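Local structure of dihydropteroate synthase (Clostridioides difficile, 6PZ2) at residues A[32-37]-A[79-84]; A[42-45]-A[51-54]. The protein catalyses the formation of dihydropteroate from a pterin pyrophosphate and p-aminobenzoate, a step of folate synthesis and the target of sulfonamide antibiotics. All coordinates share one frame; numbering follows the deposited sequence.

Contact 1: residues A[32-37]-A[79-84]; sequences NNLDIA and IKKLKQ
Lys-81 and Asp-35 make the one polar link between 79-84 and 32-37, two segments of neighbouring helices, the first entered through Asn-32, that hide only 130 Å² between them. At the start of 79-84, Ile-79 turns its side chain from the other segment. Two residues on, Lys-81 leaves its backbone toward 32-37, and the backbones come closest here, with Lys-81 CA 8.6 Å from Leu-34 CA. The lysine chain bends at chi2 (-132°) and again at chi4, and its end brings NZ to Asp-35 OD2 at 3.2 Å, a salt bridge whose hydrogen bond is weak. Asp-35 leaves its helix in the other direction, but its carboxylate comes back toward the lysine, CG lying beside the backbone N (chi1 -66°). Its two oxygens have separate tasks: OD2 faces Lys-81, while OD1 takes a weak bond from Asn-32 ND2 at 2.8 Å, bent to 127° at the hydrogen. Being weak and on different oxygens, the two bonds at most bias the orientation of the carboxylate. Helices 33-46 and 68-85 are successive outer helices of the TIM barrel, and the bridge spans the groove between them at the surface. Leu-34 lies beside the ammonium group, its CD2 4.4 Å from Lys-81 NZ, and also touches Pro-77 and Val-78. Next along the segment, Leu-82 turns to Ile-38 and Ala-41, further down helix 33-46, and to Ile-90. Lys-83 instead gives a weak hydrogen bond from NZ to Gly-107 O.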
loop_
_atom_site.group_PDB
_atom_site.type_symbol
_atom_site.label_atom_id
_atom_site.label_comp_id
_atom_site.label_asym_id
_atom_site.label_seq_id
_atom_site.Cartn_x
_atom_site.Cartn_y
_atom_site.Cartn_z
ATOM N N ASN A 32 -25.089 23.984 13.540
ATOM C CA ASN A 32 -25.271 22.812 12.674
ATOM C C ASN A 32 -24.025 21.919 12.707
ATOM O O ASN A 32 -24.064 20.852 12.116
ATOM C CB ASN A 32 -25.615 23.207 11.234
ATOM C CG ASN A 32 -27.109 23.379 11.059
ATOM O OD1 ASN A 32 -27.600 24.495 10.894
ATOM N ND2 ASN A 32 -27.845 22.287 11.183
ATOM N N ASN A 33 -22.940 22.317 13.376
ATOM C CA ASN A 33 -21.769 21.445 13.493
ATOM C C ASN A 33 -22.142 20.046 14.006
ATOM O O ASN A 33 -21.579 19.051 13.545
ATOM C CB ASN A 33 -20.707 22.075 14.383
ATOM C CG ASN A 33 -20.133 23.286 13.690
ATOM O OD1 ASN A 33 -20.440 23.503 12.524
ATOM N ND2 ASN A 33 -19.331 24.063 14.393
ATOM N N LEU A 34 -23.096 19.945 14.917
ATOM C CA LEU A 34 -23.452 18.632 15.420
ATOM C C LEU A 34 -23.939 17.756 14.253
ATOM O O LEU A 34 -23.534 16.584 14.122
ATOM C CB LEU A 34 -24.483 18.759 16.549
ATOM C CG LEU A 34 -25.179 17.455 16.953
ATOM C CD1 LEU A 34 -24.201 16.437 17.532
ATOM C CD2 LEU A 34 -26.275 17.725 17.963
ATOM N N ASP A 35 -24.773 18.306 13.380
ATOM C CA ASP A 35 -25.362 17.524 12.277
ATOM C C ASP A 35 -24.312 17.199 11.203
ATOM O O ASP A 35 -24.384 16.141 10.573
ATOM C CB ASP A 35 -26.469 18.294 11.564
ATOM C CG ASP A 35 -27.706 18.573 12.401
ATOM O OD1 ASP A 35 -28.175 19.719 12.323
ATOM O OD2 ASP A 35 -28.176 17.653 13.108
ATOM N N ILE A 36 -23.367 18.124 10.996
ATOM C CA ILE A 36 -22.235 17.953 10.079
ATOM C C ILE A 36 -21.363 16.789 10.574
ATOM O O ILE A 36 -21.058 15.871 9.800
ATOM C CB ILE A 36 -21.451 19.279 9.950
ATOM C CG1 ILE A 36 -22.217 20.320 9.119
ATOM C CG2 ILE A 36 -20.046 19.052 9.402
ATOM C CD1 ILE A 36 -21.603 21.723 9.112
ATOM N N ALA A 37 -21.020 16.801 11.872
ATOM C CA ALA A 37 -20.235 15.729 12.463
ATOM C C ALA A 37 -20.942 14.388 12.245
ATOM O O ALA A 37 -20.285 13.417 11.863
ATOM C CB ALA A 37 -19.949 15.992 13.921
ATOM N N ILE A 79 -21.989 11.819 20.793
ATOM C CA ILE A 79 -22.177 10.428 21.235
ATOM C C ILE A 79 -23.671 10.093 21.268
ATOM O O ILE A 79 -24.064 9.020 20.817
ATOM C CB ILE A 79 -21.536 10.176 22.607
ATOM C CG1 ILE A 79 -20.017 10.261 22.544
ATOM C CG2 ILE A 79 -22.002 8.838 23.169
ATOM C CD1 ILE A 79 -19.384 10.329 23.897
ATOM N N LYS A 80 -24.488 11.015 21.785
ATOM C CA LYS A 80 -25.917 10.716 21.887
ATOM C C LYS A 80 -26.495 10.485 20.491
ATOM O O LYS A 80 -27.167 9.484 20.309
ATOM C CB LYS A 80 -26.713 11.795 22.635
ATOM C CG LYS A 80 -26.990 11.443 24.090
ATOM C CD LYS A 80 -28.138 12.188 24.735
ATOM C CE LYS A 80 -29.469 11.469 24.695
ATOM N NZ LYS A 80 -30.278 11.942 23.544
ATOM N N LYS A 81 -26.216 11.369 19.530
ATOM C CA LYS A 81 -26.766 11.182 18.188
ATOM C C LYS A 81 -26.178 9.941 17.520
ATOM O O LYS A 81 -26.922 9.200 16.879
ATOM C CB LYS A 81 -26.535 12.384 17.274
ATOM C CG LYS A 81 -27.556 13.488 17.442
ATOM C CD LYS A 81 -28.123 14.004 16.151
ATOM C CE LYS A 81 -29.352 14.844 16.424
ATOM N NZ LYS A 81 -29.427 16.000 15.503
ATOM N N LEU A 82 -24.885 9.688 17.687
ATOM C CA LEU A 82 -24.318 8.490 17.082
ATOM C C LEU A 82 -25.064 7.240 17.567
ATOM O O LEU A 82 -25.340 6.332 16.801
ATOM C CB LEU A 82 -22.841 8.372 17.462
ATOM C CG LEU A 82 -21.900 9.352 16.774
ATOM C CD1 LEU A 82 -20.504 9.230 17.354
ATOM C CD2 LEU A 82 -21.878 9.107 15.282
ATOM N N LYS A 83 -25.279 7.177 18.870
ATOM C CA LYS A 83 -25.856 6.013 19.526
ATOM C C LYS A 83 -27.300 5.797 19.063
ATOM O O LYS A 83 -27.703 4.655 18.928
ATOM C CB LYS A 83 -25.816 6.182 21.047
ATOM C CG LYS A 83 -24.443 5.981 21.676
ATOM C CD LYS A 83 -23.886 4.589 21.467
ATOM C CE LYS A 83 -24.922 3.518 21.737
ATOM N NZ LYS A 83 -24.283 2.275 22.221
ATOM N N GLN A 84 -28.062 6.854 18.802
ATOM C CA GLN A 84 -29.420 6.647 18.316
ATOM C C GLN A 84 -29.464 6.552 16.785
ATOM O O GLN A 84 -30.287 5.786 16.310
ATOM C CB GLN A 84 -30.393 7.703 18.852
ATOM C CG GLN A 84 -30.126 9.133 18.400
ATOM C CD GLN A 84 -30.475 10.173 19.447
ATOM O OE1 GLN A 84 -30.903 9.859 20.561
ATOM N NE2 GLN A 84 -30.275 11.440 19.108
#

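Contact 2: residues A[42-45]-A[51-54]; sequences KDMV and IIDL
Next in the strand to Ile-52, whose CD1 meets Met-44 and Val-45, Asp-53 OD2 is gripped by two groups, a salt bridge from Arg-247 NE and a hydrogen bond from Asn-112 ND2, while Asp-53 OD1 bonds Ser-91 OG. Asp-93 OD2 also lies close to Asp-53 OD2, a like charge that the Arg-247 and Asn-112 donors may offset. Those partners belong to the inside of the TIM barrel. The contact with 42-45 lies on the outer face of the same strand and closes the first beta-alpha-beta unit, in which helix 33-46 crosses over between the neighbouring parallel strands 13-19 and 51-55. No hydrogen bond joins the two segments. Ile-52 points toward the helix and carries the whole strand side of the packing. Its CG1 lies beside the backbone N (chi1 -50°), and a further turn at chi2 (-78°) places CD1 against the helix. Met-44 reaches it from across, the two side chains meeting at a slant. Its terminal methyl makes the nearest touch, with CE 3.8 Å from Ile-52 CD1, and Met-44 CB comes to 4.2 Å of the same CD1. CE also lies 4.2 Å from Ile-52 CG2, so both branches of the isoleucine meet one methyl. Both residues are buried, and Ile-52 also packs on Leu-18 and Ile-88. Val-45 stands about at right angles to Ile-52 and touches by a single branch, CG2, which lies 4.1 Å from Ile-52 CD1.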
loop_
_atom_site.group_PDB
_atom_site.type_symbol
_atom_site.label_atom_id
_atom_site.label_comp_id
_atom_site.label_asym_id
_atom_site.label_seq_id
_atom_site.Cartn_x
_atom_site.Cartn_y
_atom_site.Cartn_z
ATOM N N LYS A 42 -21.775 9.099 9.356
ATOM C CA LYS A 42 -22.601 8.239 8.466
ATOM C C LYS A 42 -21.817 7.885 7.192
ATOM O O LYS A 42 -21.814 6.726 6.779
ATOM C CB LYS A 42 -23.918 8.926 8.102
ATOM C CG LYS A 42 -24.993 8.795 9.174
ATOM C CD LYS A 42 -26.130 9.806 9.062
ATOM C CE LYS A 42 -27.363 9.386 9.832
ATOM N NZ LYS A 42 -28.128 10.570 10.276
ATOM N N ASP A 43 -21.113 8.869 6.632
ATOM C CA ASP A 43 -20.265 8.671 5.452
ATOM C C ASP A 43 -19.175 7.632 5.738
ATOM O O ASP A 43 -19.014 6.694 4.930
ATOM C CB ASP A 43 -19.648 9.994 4.997
ATOM C CG ASP A 43 -20.705 10.951 4.488
ATOM O OD1 ASP A 43 -21.856 10.497 4.247
ATOM O OD2 ASP A 43 -20.392 12.143 4.387
ATOM N N MET A 44 -18.520 7.708 6.907
ATOM C CA MET A 44 -17.415 6.786 7.154
ATOM C C MET A 44 -17.946 5.362 7.314
ATOM O O MET A 44 -17.292 4.384 6.916
ATOM C CB MET A 44 -16.587 7.206 8.374
ATOM C CG MET A 44 -15.790 8.463 8.093
ATOM S SD MET A 44 -14.666 8.878 9.456
ATOM C CE MET A 44 -15.854 9.335 10.710
ATOM N N VAL A 45 -19.125 5.258 7.911
ATOM C CA VAL A 45 -19.733 3.947 8.114
ATOM C C VAL A 45 -20.105 3.360 6.749
ATOM O O VAL A 45 -19.893 2.164 6.536
ATOM C CB VAL A 45 -20.960 4.015 9.048
ATOM C CG1 VAL A 45 -21.792 2.738 8.984
ATOM C CG2 VAL A 45 -20.527 4.295 10.484
ATOM N N ILE A 51 -15.448 1.182 13.476
ATOM C CA ILE A 51 -15.548 1.894 14.735
ATOM C C ILE A 51 -15.192 3.348 14.422
ATOM O O ILE A 51 -14.409 3.566 13.491
ATOM C CB ILE A 51 -14.628 1.306 15.825
ATOM C CG1 ILE A 51 -14.743 2.067 17.152
ATOM C CG2 ILE A 51 -13.173 1.276 15.379
ATOM C CD1 ILE A 51 -14.304 1.272 18.347
ATOM N N ILE A 52 -15.761 4.293 15.167
ATOM C CA ILE A 52 -15.494 5.728 14.986
ATOM C C ILE A 52 -14.768 6.246 16.232
ATOM O O ILE A 52 -15.284 6.079 17.339
ATOM C CB ILE A 52 -16.801 6.526 14.826
ATOM C CG1 ILE A 52 -17.756 5.951 13.774
ATOM C CG2 ILE A 52 -16.496 8.000 14.614
ATOM C CD1 ILE A 52 -17.394 6.268 12.356
ATOM N N ASP A 53 -13.666 6.959 16.038
ATOM C CA ASP A 53 -12.848 7.485 17.097
ATOM C C ASP A 53 -13.157 8.975 17.181
ATOM O O ASP A 53 -12.690 9.769 16.358
ATOM C CB ASP A 53 -11.349 7.304 16.848
ATOM C CG ASP A 53 -10.431 7.606 18.026
ATOM O OD1 ASP A 53 -10.731 7.132 19.150
ATOM O OD2 ASP A 53 -9.392 8.284 17.816
ATOM N N LEU A 54 -13.851 9.320 18.254
ATOM C CA LEU A 54 -14.380 10.652 18.418
ATOM C C LEU A 54 -13.485 11.422 19.388
ATOM O O LEU A 54 -13.240 10.957 20.474
ATOM C CB LEU A 54 -15.792 10.482 18.981
ATOM C CG LEU A 54 -16.462 11.752 19.473
ATOM C CD1 LEU A 54 -16.648 12.721 18.323
ATOM C CD2 LEU A 54 -17.794 11.380 20.112
#

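Both contacts use helix 33-46, contact 1 at its first turns and contact 2 near its last ones, and their centres lie 11 Å apart. Contact 1 pairs it with the next outer helix, 68-85, at the surface, where a weak charged pair is flanked by Leu-34. Contact 2 seats it on strand 51-55 in the buried layer between barrel and helices, with hydrocarbon packing alone. Helix 68-85 follows strand 51-55 in the chain, so together the contacts tie one helix to both of these successive elements. They also touch directly: Ile-79 CG1 packs 3.5 Å from Leu-54 CD2, joining helix 68-85 to strand 51-55.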